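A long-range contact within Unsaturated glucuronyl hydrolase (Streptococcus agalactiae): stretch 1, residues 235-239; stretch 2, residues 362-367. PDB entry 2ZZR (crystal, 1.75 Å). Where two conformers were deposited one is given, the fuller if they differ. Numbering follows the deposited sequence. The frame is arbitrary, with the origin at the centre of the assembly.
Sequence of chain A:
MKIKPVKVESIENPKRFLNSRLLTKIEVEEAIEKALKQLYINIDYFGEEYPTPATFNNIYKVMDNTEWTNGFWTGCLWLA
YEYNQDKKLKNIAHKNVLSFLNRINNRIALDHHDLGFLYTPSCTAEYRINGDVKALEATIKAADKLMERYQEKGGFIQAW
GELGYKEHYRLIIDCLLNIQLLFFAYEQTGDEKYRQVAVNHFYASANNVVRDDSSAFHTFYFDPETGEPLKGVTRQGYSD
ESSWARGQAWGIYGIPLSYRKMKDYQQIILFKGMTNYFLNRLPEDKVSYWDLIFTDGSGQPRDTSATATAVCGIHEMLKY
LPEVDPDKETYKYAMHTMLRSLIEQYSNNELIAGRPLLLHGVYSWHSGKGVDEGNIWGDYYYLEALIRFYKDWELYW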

# COMPACT_ATOMS: atom_id res chain seq x y z
N ARG A 235 -8.22 -10.16 11.31
CA ARG A 235 -7.82 -11.22 10.37
C ARG A 235 -6.35 -11.09 9.92
O ARG A 235 -5.83 -9.98 9.80
N GLN A 236 -5.70 -12.23 9.70
CA GLN A 236 -4.34 -12.28 9.18
C GLN A 236 -3.25 -12.12 10.24
O GLN A 236 -2.07 -12.39 9.98
N GLY A 237 -3.63 -11.70 11.45
CA GLY A 237 -2.69 -11.58 12.55
C GLY A 237 -2.51 -12.89 13.29
O GLY A 237 -3.27 -13.84 13.06
N TYR A 238 -1.52 -12.95 14.17
CA TYR A 238 -1.21 -14.17 14.93
C TYR A 238 -2.38 -14.66 15.78
O TYR A 238 -2.74 -15.84 15.74
N SER A 239 -2.96 -13.75 16.55
CA SER A 239 -4.05 -14.08 17.46
C SER A 239 -5.04 -12.92 17.55
O SER A 239 -4.82 -11.87 16.96
N VAL A 362 5.61 -11.43 4.52
CA VAL A 362 4.61 -12.45 4.84
C VAL A 362 3.28 -12.03 4.24
O VAL A 362 2.74 -10.97 4.56
N TYR A 363 2.78 -12.86 3.34
CA TYR A 363 1.51 -12.61 2.66
C TYR A 363 0.33 -12.96 3.58
O TYR A 363 -0.40 -12.07 4.02
N SER A 364 0.16 -14.24 3.88
CA SER A 364 -0.91 -14.69 4.77
C SER A 364 -0.40 -15.85 5.62
O SER A 364 -0.31 -16.99 5.15
N TRP A 365 -0.05 -15.55 6.87
CA TRP A 365 0.62 -16.52 7.74
C TRP A 365 -0.21 -17.77 8.02
O TRP A 365 0.29 -18.89 7.89
N HIS A 366 -1.47 -17.58 8.39
CA HIS A 366 -2.34 -18.71 8.76
C HIS A 366 -2.68 -19.61 7.57
O HIS A 366 -2.85 -20.82 7.74
N SER A 367 -2.75 -19.02 6.38
CA SER A 367 -3.01 -19.76 5.15
C SER A 367 -1.74 -20.38 4.57
O SER A 367 -1.80 -21.13 3.60

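The two stretches lie at least 127 residues apart in sequence for any touching pair, and the contact is small, 297 Å² summed over both sides. Their closest backbone register pairs Q236 with S364, whose CA atoms are 6.1 Å apart. That gap leaves room for water between the chains, and no clear direct hydrogen bond crosses it. Stretch 1 has no regular secondary structure; in stretch 2 the chain turns a corner at Y363, and residues 365-367 adopt helical phi/psi values without the regular bonds.

The apolar part of the contact is aromatic. W365 points its CA-to-CB bond toward stretch 1 and takes a t rotamer (chi1 -169°, chi2 81°). Y238 starts away from stretch 2, but its own t rotamer (chi1 -177°, chi2 74°) brings the ring back, so that Y238 CE1 lies 3.7 Å from W365 CH2. The approach is to the edge of the tyrosine ring, near its plane. With centroids of the tyrosine ring and the indole six-membered ring 5.5 Å apart and planes at 56°, the pair is oblique, an arrangement intermediate between the standard aromatic geometries.

The direct polar approaches involve side chains whose orientation needs caution. H366 points toward stretch 1 with chi1 in the m well (-80°), and the edge of its imidazole faces two successive backbone carbonyls, those of G237 and Y238. The imidazole is probably turned over in the model, so the individual ring positions carry no weight here. Q236 has the largest area covered by the other stretch, 70 Å². Its CA-to-CB bond runs sideways, but the m, t course of chi1 and chi2 (-73° and -163°) carries the end of the side chain to the backbone around Y363 and S364. Its amide is likewise probably turned over, leaving the identity of the terminal atom facing the Y363 carbonyl unsettled.

The firmest polar links are made by water and use backbone atoms alone. Water 1 donates to Q236 O at 2.9 Å and accepts from W365 N at 2.9 Å. Water 2 donates to the same Q236 O at 3.2 Å and accepts from H366 N at 2.7 Å. One carbonyl thus serves two successive amides of stretch 2 through separate waters, bridges that pass the angle tests and do not depend on either doubtful side chain.

G237 has no side chain, and an ideal CB would point away, with nothing of stretch 2 within 5.5 Å. S239 also points away and makes no contact.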

# COMPACT_ATOMS: atom_id res chain seq x y z
CB ARG A 235 -8.77 -11.20 9.17
CG ARG A 235 -8.48 -12.20 8.07
CD ARG A 235 -9.58 -12.18 7.02
NE ARG A 235 -9.09 -12.58 5.70
CZ ARG A 235 -9.03 -13.84 5.26
NH1 ARG A 235 -9.43 -14.84 6.03
NH2 ARG A 235 -8.57 -14.08 4.04
CB GLN A 236 -4.14 -11.31 8.01
CG GLN A 236 -4.82 -11.77 6.72
CD GLN A 236 -4.31 -11.07 5.48
OE1 GLN A 236 -3.12 -11.11 5.15
NE2 GLN A 236 -5.22 -10.44 4.75
CB TYR A 238 0.04 -13.95 15.80
CG TYR A 238 0.49 -15.17 16.56
CD1 TYR A 238 1.13 -16.23 15.91
CD2 TYR A 238 0.29 -15.27 17.94
CE1 TYR A 238 1.56 -17.35 16.61
CE2 TYR A 238 0.72 -16.39 18.66
CZ TYR A 238 1.35 -17.43 17.98
OH TYR A 238 1.78 -18.54 18.67
CB SER A 239 -3.50 -14.42 18.85
OG SER A 239 -2.93 -13.28 19.48
CB VAL A 362 4.47 -12.69 6.37
CG1 VAL A 362 3.30 -13.65 6.66
CG2 VAL A 362 5.75 -13.27 6.95
CB TYR A 363 1.48 -13.37 1.33
CG TYR A 363 0.23 -13.24 0.48
CD1 TYR A 363 -0.73 -12.25 0.71
CD2 TYR A 363 0.03 -14.10 -0.60
CE1 TYR A 363 -1.86 -12.14 -0.10
CE2 TYR A 363 -1.08 -14.00 -1.41
CZ TYR A 363 -2.02 -13.02 -1.16
OH TYR A 363 -3.13 -12.92 -1.97
CB SER A 364 -2.15 -15.09 3.97
OG SER A 364 -3.25 -15.34 4.83
CB TRP A 365 1.02 -15.85 9.05
CG TRP A 365 1.94 -16.65 9.92
CD1 TRP A 365 3.30 -16.78 9.79
CD2 TRP A 365 1.58 -17.43 11.07
NE1 TRP A 365 3.80 -17.59 10.77
CE2 TRP A 365 2.77 -18.00 11.58
CE3 TRP A 365 0.36 -17.70 11.72
CZ2 TRP A 365 2.78 -18.83 12.70
CZ3 TRP A 365 0.38 -18.52 12.84
CH2 TRP A 365 1.58 -19.08 13.32
CB HIS A 366 -3.61 -18.21 9.45
CG HIS A 366 -3.41 -17.87 10.89
ND1 HIS A 366 -3.52 -16.58 11.38
CD2 HIS A 366 -3.10 -18.65 11.96
CE1 HIS A 366 -3.29 -16.59 12.68
NE2 HIS A 366 -3.04 -17.82 13.06
CB SER A 367 -3.65 -18.84 4.11
OG SER A 367 -4.90 -18.34 4.58
O HOH W 1 -0.45 -12.74 7.63
O HOH W 2 -2.59 -15.09 8.37